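PDB 3HAZ: proline dehydrogenase from Bradyrhizobium japonicum USDA 110, which probably oxidises proline to glutamate in two steps, with an FAD-dependent proline dehydrogenase and an NAD-dependent aldehyde dehydrogenase in one chain. Local coordinates for residues 416-421 and 441-446. Sequence-based numbering, arbitrary orientation.
Sequences EFQRLH and RTYAPV. With FAD (flavin-adenine dinucleotide), chain C.
Gln418 sets its amide against the edge of the Tyr443 ring, with Gln418 CD 3.4 Å from Tyr443 CE2. The amide and ring planes stand 66° apart. From this position Gln418 NE2 gives a straight bond of 2.8 Å to Glu416 OE2, on the anti lone pair. Glu416 OE2 takes Arg441 NE on its syn lone pair at 2.8 Å and lies almost in the guanidinium plane. Arg441 is bent at chi3 (-50°), and its guanidinium grips the carboxylate in a side-on salt bridge through NE and NH2, one to each oxygen. Its NH2 bonds Glu416 OE1, which lies somewhat out of the guanidinium plane. Gln393 also bonds Glu416 OE2, Arg233 O and Ser193 hold Arg441 NH1, and Arg341, an FAD-binding residue, bonds both Gln418 OE1 and Tyr443 OH. An alanine at Glu416 would remove both carboxylate oxygens, and would probably leave Arg441 short of a buried counter-charge and Gln418 less firmly held beside the flavin. The flavin methyl C7M lies 3.3 Å from Tyr443 CD2, so this polar network backs the dimethylbenzene end of the isoalloxazine. Thr442 CG2 sits over one face of the Arg419 guanidinium, toward its rim. Arg419 NE makes a weak bond to Thr442 OG1, while its NH2 is held by Met423 O. Leu420 CD1 meets Tyr443 CB at 3.9 Å. The backbones pair as parallel strands: Arg441 N bonds Phe417 O, and Arg419 uses both its N, to Arg441 O, and its O, from Tyr443 N. His421 N closes the ladder on Tyr443 O at 2.7 Å. Helix 425-434 links the two strands in a beta-alpha-beta unit of the proline dehydrogenase barrel, where strand 390-395 flanks 416-420, strand 193-196 flanks 440-448, and helix 452-463 packs on Leu420 and Pro445.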
loop_
_atom_site.group_PDB
_atom_site.type_symbol
_atom_site.label_atom_id
_atom_site.label_comp_id
_atom_site.label_asym_id
_atom_site.label_seq_id
_atom_site.Cartn_x
_atom_site.Cartn_y
_atom_site.Cartn_z
ATOM N N GLU A 416 -3.426 -37.359 -42.263
ATOM C CA GLU A 416 -3.697 -38.206 -41.108
ATOM C C GLU A 416 -3.447 -37.415 -39.834
ATOM O O GLU A 416 -2.857 -36.327 -39.867
ATOM C CB GLU A 416 -2.805 -39.462 -41.129
ATOM C CG GLU A 416 -1.337 -39.162 -40.789
ATOM C CD GLU A 416 -0.412 -40.363 -40.929
ATOM O OE1 GLU A 416 -0.811 -41.362 -41.562
ATOM O OE2 GLU A 416 0.728 -40.296 -40.413
ATOM N N PHE A 417 -3.920 -37.952 -38.716
ATOM C CA PHE A 417 -3.506 -37.470 -37.412
ATOM C C PHE A 417 -2.473 -38.453 -36.857
ATOM O O PHE A 417 -2.354 -39.577 -37.345
ATOM C CB PHE A 417 -4.705 -37.355 -36.463
ATOM C CG PHE A 417 -5.668 -36.264 -36.838
ATOM C CD1 PHE A 417 -6.842 -36.560 -37.517
ATOM C CD2 PHE A 417 -5.389 -34.942 -36.529
ATOM C CE1 PHE A 417 -7.727 -35.554 -37.876
ATOM C CE2 PHE A 417 -6.268 -33.927 -36.883
ATOM C CZ PHE A 417 -7.439 -34.233 -37.557
ATOM N N GLN A 418 -1.734 -38.035 -35.837
ATOM C CA GLN A 418 -0.811 -38.943 -35.157
ATOM C C GLN A 418 -0.877 -38.788 -33.647
ATOM O O GLN A 418 -1.302 -37.751 -33.127
ATOM C CB GLN A 418 0.628 -38.726 -35.613
ATOM C CG GLN A 418 0.844 -38.798 -37.098
ATOM C CD GLN A 418 2.309 -38.732 -37.454
ATOM O OE1 GLN A 418 3.117 -38.193 -36.690
ATOM N NE2 GLN A 418 2.669 -39.287 -38.616
ATOM N N ARG A 419 -0.441 -39.830 -32.951
ATOM C CA ARG A 419 -0.412 -39.824 -31.505
ATOM C C ARG A 419 0.656 -40.786 -31.009
ATOM O O ARG A 419 1.101 -41.670 -31.742
ATOM C CB ARG A 419 -1.765 -40.256 -30.953
ATOM C CG ARG A 419 -2.059 -41.747 -31.145
ATOM C CD ARG A 419 -3.302 -42.159 -30.375
ATOM N NE ARG A 419 -3.457 -43.605 -30.312
ATOM C CZ ARG A 419 -3.210 -44.340 -29.232
ATOM N NH1 ARG A 419 -3.377 -45.651 -29.282
ATOM N NH2 ARG A 419 -2.794 -43.764 -28.105
ATOM N N LEU A 420 1.040 -40.624 -29.750
ATOM C CA LEU A 420 2.000 -41.513 -29.118
ATOM C C LEU A 420 1.272 -42.547 -28.263
ATOM O O LEU A 420 0.365 -42.211 -27.500
ATOM C CB LEU A 420 2.970 -40.705 -28.254
ATOM C CG LEU A 420 4.298 -41.383 -27.920
ATOM C CD1 LEU A 420 5.077 -41.688 -29.196
ATOM C CD2 LEU A 420 5.121 -40.506 -26.985
ATOM N N HIS A 421 1.656 -43.809 -28.405
ATOM C CA HIS A 421 1.075 -44.868 -27.592
ATOM C C HIS A 421 1.033 -44.411 -26.128
ATOM O O HIS A 421 2.004 -43.866 -25.609
ATOM C CB HIS A 421 1.882 -46.161 -27.759
ATOM C CG HIS A 421 1.118 -47.403 -27.419
ATOM N ND1 HIS A 421 -0.187 -47.605 -27.815
ATOM C CD2 HIS A 421 1.477 -48.511 -26.729
ATOM C CE1 HIS A 421 -0.603 -48.779 -27.373
ATOM N NE2 HIS A 421 0.388 -49.349 -26.711
ATOM N N ARG A 441 -2.188 -42.395 -37.085
ATOM C CA ARG A 441 -1.036 -43.252 -36.899
ATOM C C ARG A 441 -0.659 -43.265 -35.422
ATOM O O ARG A 441 -0.618 -42.219 -34.773
ATOM C CB ARG A 441 0.137 -42.712 -37.725
ATOM C CG ARG A 441 1.411 -43.548 -37.654
ATOM C CD ARG A 441 2.465 -42.978 -38.592
ATOM N NE ARG A 441 1.915 -42.753 -39.923
ATOM C CZ ARG A 441 2.039 -43.610 -40.933
ATOM N NH1 ARG A 441 2.706 -44.745 -40.764
ATOM N NH2 ARG A 441 1.492 -43.333 -42.111
ATOM N N THR A 442 -0.391 -44.451 -34.889
ATOM C CA THR A 442 0.033 -44.577 -33.502
ATOM C C THR A 442 1.496 -45.001 -33.458
ATOM O O THR A 442 1.883 -46.002 -34.067
ATOM C CB THR A 442 -0.862 -45.576 -32.734
ATOM O OG1 THR A 442 -2.217 -45.117 -32.779
ATOM C CG2 THR A 442 -0.436 -45.695 -31.281
ATOM N N TYR A 443 2.316 -44.213 -32.770
ATOM C CA TYR A 443 3.728 -44.540 -32.629
ATOM C C TYR A 443 3.990 -45.155 -31.269
ATOM O O TYR A 443 3.427 -44.723 -30.256
ATOM C CB TYR A 443 4.608 -43.294 -32.745
ATOM C CG TYR A 443 4.790 -42.717 -34.128
ATOM C CD1 TYR A 443 5.924 -43.003 -34.878
ATOM C CD2 TYR A 443 3.858 -41.829 -34.657
ATOM C CE1 TYR A 443 6.112 -42.444 -36.137
ATOM C CE2 TYR A 443 4.040 -41.257 -35.909
ATOM C CZ TYR A 443 5.163 -41.571 -36.645
ATOM O OH TYR A 443 5.334 -41.009 -37.890
ATOM N N ALA A 444 4.873 -46.145 -31.255
ATOM C CA ALA A 444 5.346 -46.741 -30.015
ATOM C C ALA A 444 6.808 -46.373 -29.797
ATOM O O ALA A 444 7.615 -46.419 -30.733
ATOM C CB ALA A 444 5.174 -48.270 -30.058
ATOM N N PRO A 445 7.162 -45.985 -28.566
ATOM C CA PRO A 445 8.578 -45.750 -28.277
ATOM C C PRO A 445 9.299 -47.087 -28.310
ATOM O O PRO A 445 8.845 -48.034 -27.659
ATOM C CB PRO A 445 8.560 -45.190 -26.850
ATOM C CG PRO A 445 7.138 -44.715 -26.637
ATOM C CD PRO A 445 6.302 -45.675 -27.415
ATOM N N VAL A 446 10.383 -47.168 -29.074
ATOM C CA VAL A 446 11.095 -48.427 -29.267
ATOM C C VAL A 446 12.584 -48.207 -29.099
ATOM O O VAL A 446 13.159 -47.377 -29.796
ATOM C CB VAL A 446 10.877 -48.995 -30.689
ATOM C CG1 VAL A 446 11.695 -50.279 -30.882
ATOM C CG2 VAL A 446 9.390 -49.229 -30.975
HETATM P PA FAD C . -1.011 -29.226 -26.084
HETATM O O1A FAD C . -1.308 -29.377 -24.485
HETATM O O2A FAD C . -2.141 -28.655 -26.815
HETATM O O5B FAD C . 0.270 -28.245 -26.283
HETATM C C5B FAD C . 1.436 -28.536 -25.569
HETATM C C4B FAD C . 2.599 -27.696 -26.112
HETATM O O4B FAD C . 2.363 -26.232 -26.491
HETATM C C3B FAD C . 3.976 -27.931 -25.950
HETATM O O3B FAD C . 4.466 -29.248 -26.129
HETATM C C2B FAD C . 4.630 -26.751 -26.623
HETATM O O2B FAD C . 5.171 -26.964 -27.913
HETATM C C1B FAD C . 3.645 -25.642 -26.516
HETATM N N9A FAD C . 3.734 -24.759 -25.367
HETATM C C8A FAD C . 3.550 -25.067 -24.023
HETATM N N7A FAD C . 3.683 -23.907 -23.309
HETATM C C5A FAD C . 3.949 -22.867 -24.230
HETATM C C6A FAD C . 4.188 -21.392 -24.053
HETATM N N6A FAD C . 4.175 -20.792 -22.724
HETATM N N1A FAD C . 4.408 -20.625 -25.099
HETATM C C2A FAD C . 4.414 -21.176 -26.395
HETATM N N3A FAD C . 4.187 -22.593 -26.565
HETATM C C4A FAD C . 3.957 -23.391 -25.473
HETATM N N1 FAD C . 8.057 -32.294 -31.109
HETATM C C2 FAD C . 9.271 -31.869 -31.594
HETATM O O2 FAD C . 9.832 -30.710 -31.103
HETATM N N3 FAD C . 9.965 -32.659 -32.572
HETATM C C4 FAD C . 9.423 -33.829 -33.024
HETATM O O4 FAD C . 10.068 -34.564 -34.026
HETATM C C4X FAD C . 8.151 -34.273 -32.522
HETATM N N5 FAD C . 7.540 -35.546 -33.013
HETATM C C5X FAD C . 6.289 -35.970 -32.502
HETATM C C6 FAD C . 5.695 -37.227 -32.980
HETATM C C7 FAD C . 4.443 -37.645 -32.472
HETATM C C7M FAD C . 3.850 -38.958 -32.958
HETATM C C8 FAD C . 3.730 -36.821 -31.468
HETATM C C8M FAD C . 2.371 -37.254 -30.893
HETATM C C9 FAD C . 4.302 -35.621 -31.013
HETATM C C9A FAD C . 5.610 -35.182 -31.531
HETATM N N10 FAD C . 6.213 -33.932 -31.061
HETATM C C10 FAD C . 7.490 -33.508 -31.587
HETATM C "C1'" FAD C . 5.474 -32.974 -30.177
HETATM C "C2'" FAD C . 5.698 -33.136 -28.652
HETATM O "O2'" FAD C . 6.289 -34.402 -28.376
HETATM C "C3'" FAD C . 4.360 -32.927 -27.924
HETATM O "O3'" FAD C . 3.553 -34.093 -28.044
HETATM C "C4'" FAD C . 3.554 -31.693 -28.468
HETATM O "O4'" FAD C . 4.249 -30.506 -28.641
HETATM C "C5'" FAD C . 2.228 -31.477 -27.691
HETATM O "O5'" FAD C . 1.251 -30.782 -28.450
HETATM P P FAD C . -0.343 -31.124 -28.146
HETATM O O1P FAD C . -1.304 -30.302 -29.233
HETATM O O2P FAD C . -0.556 -32.575 -28.205
HETATM O O3P FAD C . -0.616 -30.719 -26.587
#